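Local coordinates for IscA (Thermosynechococcus elongatus, PDB 1X0G), which binds a [2Fe-2S] cluster and probably serves as a scaffold on which iron-sulfur clusters are assembled, at residues Val20-Val32 against Asp43-Leu55. Residues are numbered along the deposited sequence; the frame is centred on the assembly and turned at random.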
loop_
_atom_site.group_PDB
_atom_site.type_symbol
_atom_site.label_atom_id
_atom_site.label_comp_id
_atom_site.label_asym_id
_atom_site.label_seq_id
_atom_site.Cartn_x
_atom_site.Cartn_y
_atom_site.Cartn_z
ATOM N N VAL C 20 -0.923 -31.902 6.632
ATOM C CA VAL C 20 -2.351 -32.094 7.039
ATOM C C VAL C 20 -2.986 -30.922 7.826
ATOM O O VAL C 20 -4.012 -31.089 8.519
ATOM C CB VAL C 20 -2.603 -33.497 7.750
ATOM C CG1 VAL C 20 -4.083 -33.709 8.111
ATOM C CG2 VAL C 20 -2.120 -34.663 6.874
ATOM N N ARG C 21 -2.340 -29.753 7.726
ATOM C CA ARG C 21 -3.037 -28.460 7.741
ATOM C C ARG C 21 -3.928 -28.449 6.467
ATOM O O ARG C 21 -3.500 -28.030 5.361
ATOM C CB ARG C 21 -2.049 -27.260 7.747
ATOM C CG ARG C 21 -1.777 -26.561 9.098
ATOM C CD ARG C 21 -3.046 -26.225 9.888
ATOM N NE ARG C 21 -3.463 -27.378 10.694
ATOM C CZ ARG C 21 -4.275 -27.330 11.749
ATOM N NH1 ARG C 21 -4.781 -26.168 12.138
ATOM N NH2 ARG C 21 -4.579 -28.444 12.421
ATOM N N ARG C 22 -5.163 -28.935 6.634
ATOM C CA ARG C 22 -6.096 -29.125 5.517
ATOM C C ARG C 22 -7.341 -28.191 5.580
ATOM O O ARG C 22 -7.640 -27.458 4.633
ATOM C CB ARG C 22 -6.521 -30.611 5.436
ATOM C CG ARG C 22 -5.394 -31.622 5.467
ATOM C CD ARG C 22 -5.817 -32.916 4.873
ATOM N NE ARG C 22 -6.728 -33.649 5.733
ATOM C CZ ARG C 22 -7.299 -34.806 5.397
ATOM N NH1 ARG C 22 -7.051 -35.341 4.205
ATOM N NH2 ARG C 22 -8.123 -35.426 6.242
ATOM N N GLY C 23 -8.046 -28.206 6.711
ATOM C CA GLY C 23 -9.431 -27.747 6.757
ATOM C C GLY C 23 -10.213 -28.935 6.230
ATOM O O GLY C 23 -11.431 -29.008 6.362
ATOM N N GLN C 24 -9.449 -29.840 5.605
ATOM C CA GLN C 24 -9.822 -31.192 5.144
ATOM C C GLN C 24 -10.979 -31.239 4.126
ATOM O O GLN C 24 -11.686 -32.270 4.002
ATOM C CB GLN C 24 -9.975 -32.153 6.335
ATOM C CG GLN C 24 -8.844 -31.964 7.350
ATOM C CD GLN C 24 -8.724 -33.114 8.305
ATOM O OE1 GLN C 24 -9.724 -33.633 8.791
ATOM N NE2 GLN C 24 -7.491 -33.528 8.581
ATOM N N ALA C 25 -11.129 -30.111 3.410
ATOM C CA ALA C 25 -12.070 -29.952 2.302
ATOM C C ALA C 25 -11.262 -29.593 1.108
ATOM O O ALA C 25 -10.274 -28.845 1.220
ATOM C CB ALA C 25 -13.032 -28.848 2.575
ATOM N N ALA C 26 -11.674 -30.112 -0.044
ATOM C CA ALA C 26 -11.050 -29.685 -1.293
ATOM C C ALA C 26 -11.534 -28.240 -1.586
ATOM O O ALA C 26 -12.358 -28.016 -2.504
ATOM C CB ALA C 26 -11.336 -30.672 -2.449
ATOM N N ILE C 27 -11.065 -27.296 -0.744
ATOM C CA ILE C 27 -11.281 -25.867 -0.985
ATOM C C ILE C 27 -10.010 -24.985 -1.053
ATOM O O ILE C 27 -9.199 -24.918 -0.123
ATOM C CB ILE C 27 -12.372 -25.246 -0.110
ATOM C CG1 ILE C 27 -13.688 -25.999 -0.287
ATOM C CG2 ILE C 27 -12.662 -23.893 -0.618
ATOM C CD1 ILE C 27 -14.562 -26.206 1.005
ATOM N N LEU C 28 -9.867 -24.339 -2.195
ATOM C CA LEU C 28 -8.774 -23.472 -2.447
ATOM C C LEU C 28 -9.300 -22.103 -2.521
ATOM O O LEU C 28 -10.140 -21.803 -3.351
ATOM C CB LEU C 28 -8.180 -23.742 -3.808
ATOM C CG LEU C 28 -7.066 -22.779 -4.236
ATOM C CD1 LEU C 28 -5.912 -22.975 -3.287
ATOM C CD2 LEU C 28 -6.582 -23.067 -5.692
ATOM N N ARG C 29 -8.768 -21.248 -1.684
ATOM C CA ARG C 29 -9.282 -19.921 -1.610
ATOM C C ARG C 29 -8.224 -19.036 -2.149
ATOM O O ARG C 29 -7.059 -19.137 -1.748
ATOM C CB ARG C 29 -9.631 -19.584 -0.197
ATOM C CG ARG C 29 -10.001 -18.165 -0.022
ATOM C CD ARG C 29 -10.730 -17.987 1.269
ATOM N NE ARG C 29 -11.692 -16.891 1.181
ATOM C CZ ARG C 29 -11.335 -15.616 1.273
ATOM N NH1 ARG C 29 -10.030 -15.346 1.449
ATOM N NH2 ARG C 29 -12.245 -14.630 1.154
ATOM N N ILE C 30 -8.608 -18.252 -3.151
ATOM C CA ILE C 30 -7.741 -17.281 -3.794
ATOM C C ILE C 30 -8.173 -15.843 -3.468
ATOM O O ILE C 30 -9.394 -15.469 -3.409
ATOM C CB ILE C 30 -7.760 -17.452 -5.269
ATOM C CG1 ILE C 30 -7.450 -18.864 -5.626
ATOM C CG2 ILE C 30 -6.582 -16.714 -5.963
ATOM C CD1 ILE C 30 -7.393 -18.967 -7.149
ATOM N N GLN C 31 -7.159 -15.043 -3.170
ATOM C CA GLN C 31 -7.392 -13.613 -2.947
ATOM C C GLN C 31 -6.088 -12.915 -3.367
ATOM O O GLN C 31 -5.156 -13.642 -3.797
ATOM C CB GLN C 31 -7.828 -13.363 -1.524
ATOM C CG GLN C 31 -6.763 -13.227 -0.520
ATOM C CD GLN C 31 -7.320 -12.986 0.867
ATOM O OE1 GLN C 31 -8.513 -12.709 1.029
ATOM N NE2 GLN C 31 -6.486 -13.125 1.881
ATOM N N VAL C 32 -6.003 -11.578 -3.268
ATOM C CA VAL C 32 -4.755 -10.858 -3.527
ATOM C C VAL C 32 -4.311 -10.094 -2.332
ATOM O O VAL C 32 -5.058 -9.908 -1.427
ATOM C CB VAL C 32 -4.925 -9.796 -4.646
ATOM C CG1 VAL C 32 -5.346 -10.410 -5.886
ATOM C CG2 VAL C 32 -5.919 -8.718 -4.239
ATOM N N ASP C 43 -2.714 -14.706 -3.350
ATOM C CA ASP C 43 -2.623 -15.425 -2.099
ATOM C C ASP C 43 -3.539 -16.659 -2.108
ATOM O O ASP C 43 -4.813 -16.593 -2.321
ATOM C CB ASP C 43 -2.958 -14.493 -0.965
ATOM C CG ASP C 43 -3.044 -15.226 0.336
ATOM O OD1 ASP C 43 -2.194 -14.937 1.214
ATOM O OD2 ASP C 43 -3.913 -16.151 0.481
ATOM N N LEU C 44 -2.913 -17.789 -1.853
ATOM C CA LEU C 44 -3.600 -19.019 -1.937
ATOM C C LEU C 44 -3.647 -19.698 -0.621
ATOM O O LEU C 44 -2.636 -19.899 -0.013
ATOM C CB LEU C 44 -2.824 -19.894 -2.863
ATOM C CG LEU C 44 -2.919 -19.532 -4.347
ATOM C CD1 LEU C 44 -1.963 -20.418 -5.164
ATOM C CD2 LEU C 44 -4.353 -19.651 -4.932
ATOM N N ALA C 45 -4.808 -20.115 -0.191
ATOM C CA ALA C 45 -4.887 -20.910 1.019
ATOM C C ALA C 45 -5.834 -22.106 0.832
ATOM O O ALA C 45 -6.835 -22.047 0.127
ATOM C CB ALA C 45 -5.347 -20.071 2.089
ATOM N N LEU C 46 -5.508 -23.237 1.431
ATOM C CA LEU C 46 -6.520 -24.276 1.558
ATOM C C LEU C 46 -7.295 -23.932 2.783
ATOM O O LEU C 46 -6.699 -23.575 3.807
ATOM C CB LEU C 46 -5.885 -25.607 1.822
ATOM C CG LEU C 46 -4.915 -26.055 0.758
ATOM C CD1 LEU C 46 -3.983 -27.133 1.378
ATOM C CD2 LEU C 46 -5.702 -26.539 -0.479
ATOM N N VAL C 47 -8.610 -24.028 2.719
ATOM C CA VAL C 47 -9.402 -23.535 3.853
ATOM C C VAL C 47 -10.463 -24.542 4.164
ATOM O O VAL C 47 -10.705 -25.436 3.372
ATOM C CB VAL C 47 -10.036 -22.114 3.522
ATOM C CG1 VAL C 47 -8.984 -21.053 3.513
ATOM C CG2 VAL C 47 -10.735 -22.153 2.191
ATOM N N ALA C 48 -11.124 -24.407 5.296
ATOM C CA ALA C 48 -12.082 -25.462 5.648
ATOM C C ALA C 48 -13.400 -25.283 4.911
ATOM O O ALA C 48 -14.119 -26.252 4.593
ATOM C CB ALA C 48 -12.308 -25.534 7.143
ATOM N N GLU C 49 -13.703 -24.021 4.665
ATOM C CA GLU C 49 -14.935 -23.625 4.057
ATOM C C GLU C 49 -14.656 -22.237 3.495
ATOM O O GLU C 49 -13.606 -21.612 3.774
ATOM C CB GLU C 49 -16.063 -23.610 5.099
ATOM C CG GLU C 49 -15.890 -22.433 6.024
ATOM C CD GLU C 49 -16.392 -22.695 7.392
ATOM O OE1 GLU C 49 -17.212 -23.630 7.547
ATOM O OE2 GLU C 49 -15.955 -21.949 8.306
ATOM N N PRO C 50 -15.522 -21.761 2.611
ATOM C CA PRO C 50 -15.134 -20.427 2.171
ATOM C C PRO C 50 -16.006 -19.440 2.938
ATOM O O PRO C 50 -17.011 -19.872 3.573
ATOM C CB PRO C 50 -15.488 -20.453 0.704
ATOM C CG PRO C 50 -16.677 -21.485 0.632
ATOM C CD PRO C 50 -16.710 -22.274 1.917
ATOM N N LYS C 51 -15.608 -18.166 2.921
ATOM C CA LYS C 51 -16.388 -17.076 3.498
ATOM C C LYS C 51 -17.695 -16.989 2.712
ATOM O O LYS C 51 -17.666 -17.102 1.470
ATOM C CB LYS C 51 -15.595 -15.778 3.395
ATOM C CG LYS C 51 -14.440 -15.805 4.336
ATOM C CD LYS C 51 -13.713 -14.486 4.349
ATOM C CE LYS C 51 -12.556 -14.535 5.400
ATOM N NZ LYS C 51 -11.260 -15.162 4.867
ATOM N N PRO C 52 -18.852 -16.809 3.418
ATOM C CA PRO C 52 -20.178 -16.974 2.722
ATOM C C PRO C 52 -20.251 -16.198 1.381
ATOM O O PRO C 52 -20.825 -16.643 0.394
ATOM C CB PRO C 52 -21.216 -16.449 3.735
ATOM C CG PRO C 52 -20.475 -16.255 5.061
ATOM C CD PRO C 52 -18.969 -16.420 4.837
ATOM N N THR C 53 -19.564 -15.073 1.377
ATOM C CA THR C 53 -19.554 -14.085 0.334
ATOM C C THR C 53 -18.600 -14.319 -0.881
ATOM O O THR C 53 -18.602 -13.540 -1.842
ATOM C CB THR C 53 -19.225 -12.739 1.025
ATOM O OG1 THR C 53 -18.855 -11.789 0.029
ATOM C CG2 THR C 53 -18.055 -12.890 2.088
ATOM N N ASP C 54 -17.796 -15.384 -0.861
ATOM C CA ASP C 54 -16.847 -15.648 -1.947
ATOM C C ASP C 54 -17.547 -16.188 -3.189
ATOM O O ASP C 54 -18.662 -16.742 -3.145
ATOM C CB ASP C 54 -15.838 -16.731 -1.543
ATOM C CG ASP C 54 -14.831 -16.292 -0.494
ATOM O OD1 ASP C 54 -14.610 -15.059 -0.366
ATOM O OD2 ASP C 54 -14.247 -17.201 0.182
ATOM N N LEU C 55 -16.823 -16.107 -4.291
ATOM C CA LEU C 55 -17.323 -16.626 -5.548
ATOM C C LEU C 55 -16.779 -17.990 -5.826
ATOM O O LEU C 55 -15.575 -18.192 -6.052
ATOM C CB LEU C 55 -17.095 -15.650 -6.722
ATOM C CG LEU C 55 -17.862 -14.332 -6.427
ATOM C CD1 LEU C 55 -17.389 -13.196 -7.259
ATOM C CD2 LEU C 55 -19.459 -14.476 -6.440
#
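Asp-43 pairs with Gln-31 through two backbone hydrogen bonds, Asp-43 N to Gln-31 O (2.7 Å) and Gln-31 N to Asp-43 O (2.9 Å). They form a hydrogen-bonded pair within the antiparallel hairpin of strands 27-34 and 40-46. Leu-44 lies beside Ile-30 on the other face, pointing the same way. Leu-44 CD2 sits against Ile-30 CG1 and meets Leu-28 CD1 at 4.0 Å. Ala-45 forms the next hydrogen-bonded pair, with Arg-29. Leu-46 sets its CB near the carbonyl oxygen of Arg-22. Val-47 donates its N-H to Ile-27 O, and Val-47 CG2 lies 3.7 Å from Arg-29 CB. At Ala-48, CB packs on Gly-23 CA. A type I turn from Lys-51 to Asp-54 then brings both residues to the Arg-29 guanidinium. Lys-51 NZ stands 3.5 Å above its plane, over its centre. Arg-29 holds the Asp-54 carboxylate side-on in a salt bridge, NE to OD2 and NH2 to OD1, both 2.8 Å, with the planes 39° apart. This probably offsets part of the crowding of positive charge. Arg-29 reaches it with CG anti to the backbone N (chi1 172°) and an extended chain. Arg-29 NH1 also donates to Gln-31 OE1, from above that amide plane. A leucine in place of Arg-29 would probably leave the buried Asp-54 carboxylate without this countercharge. Strand 62-66 hydrogen-bonds to the far edge of strand 27-34. Leu-44 packs on Phe-90 and Phe-92 of strand 89-93, while Ile-30 meets Leu-74 of helix 71-74.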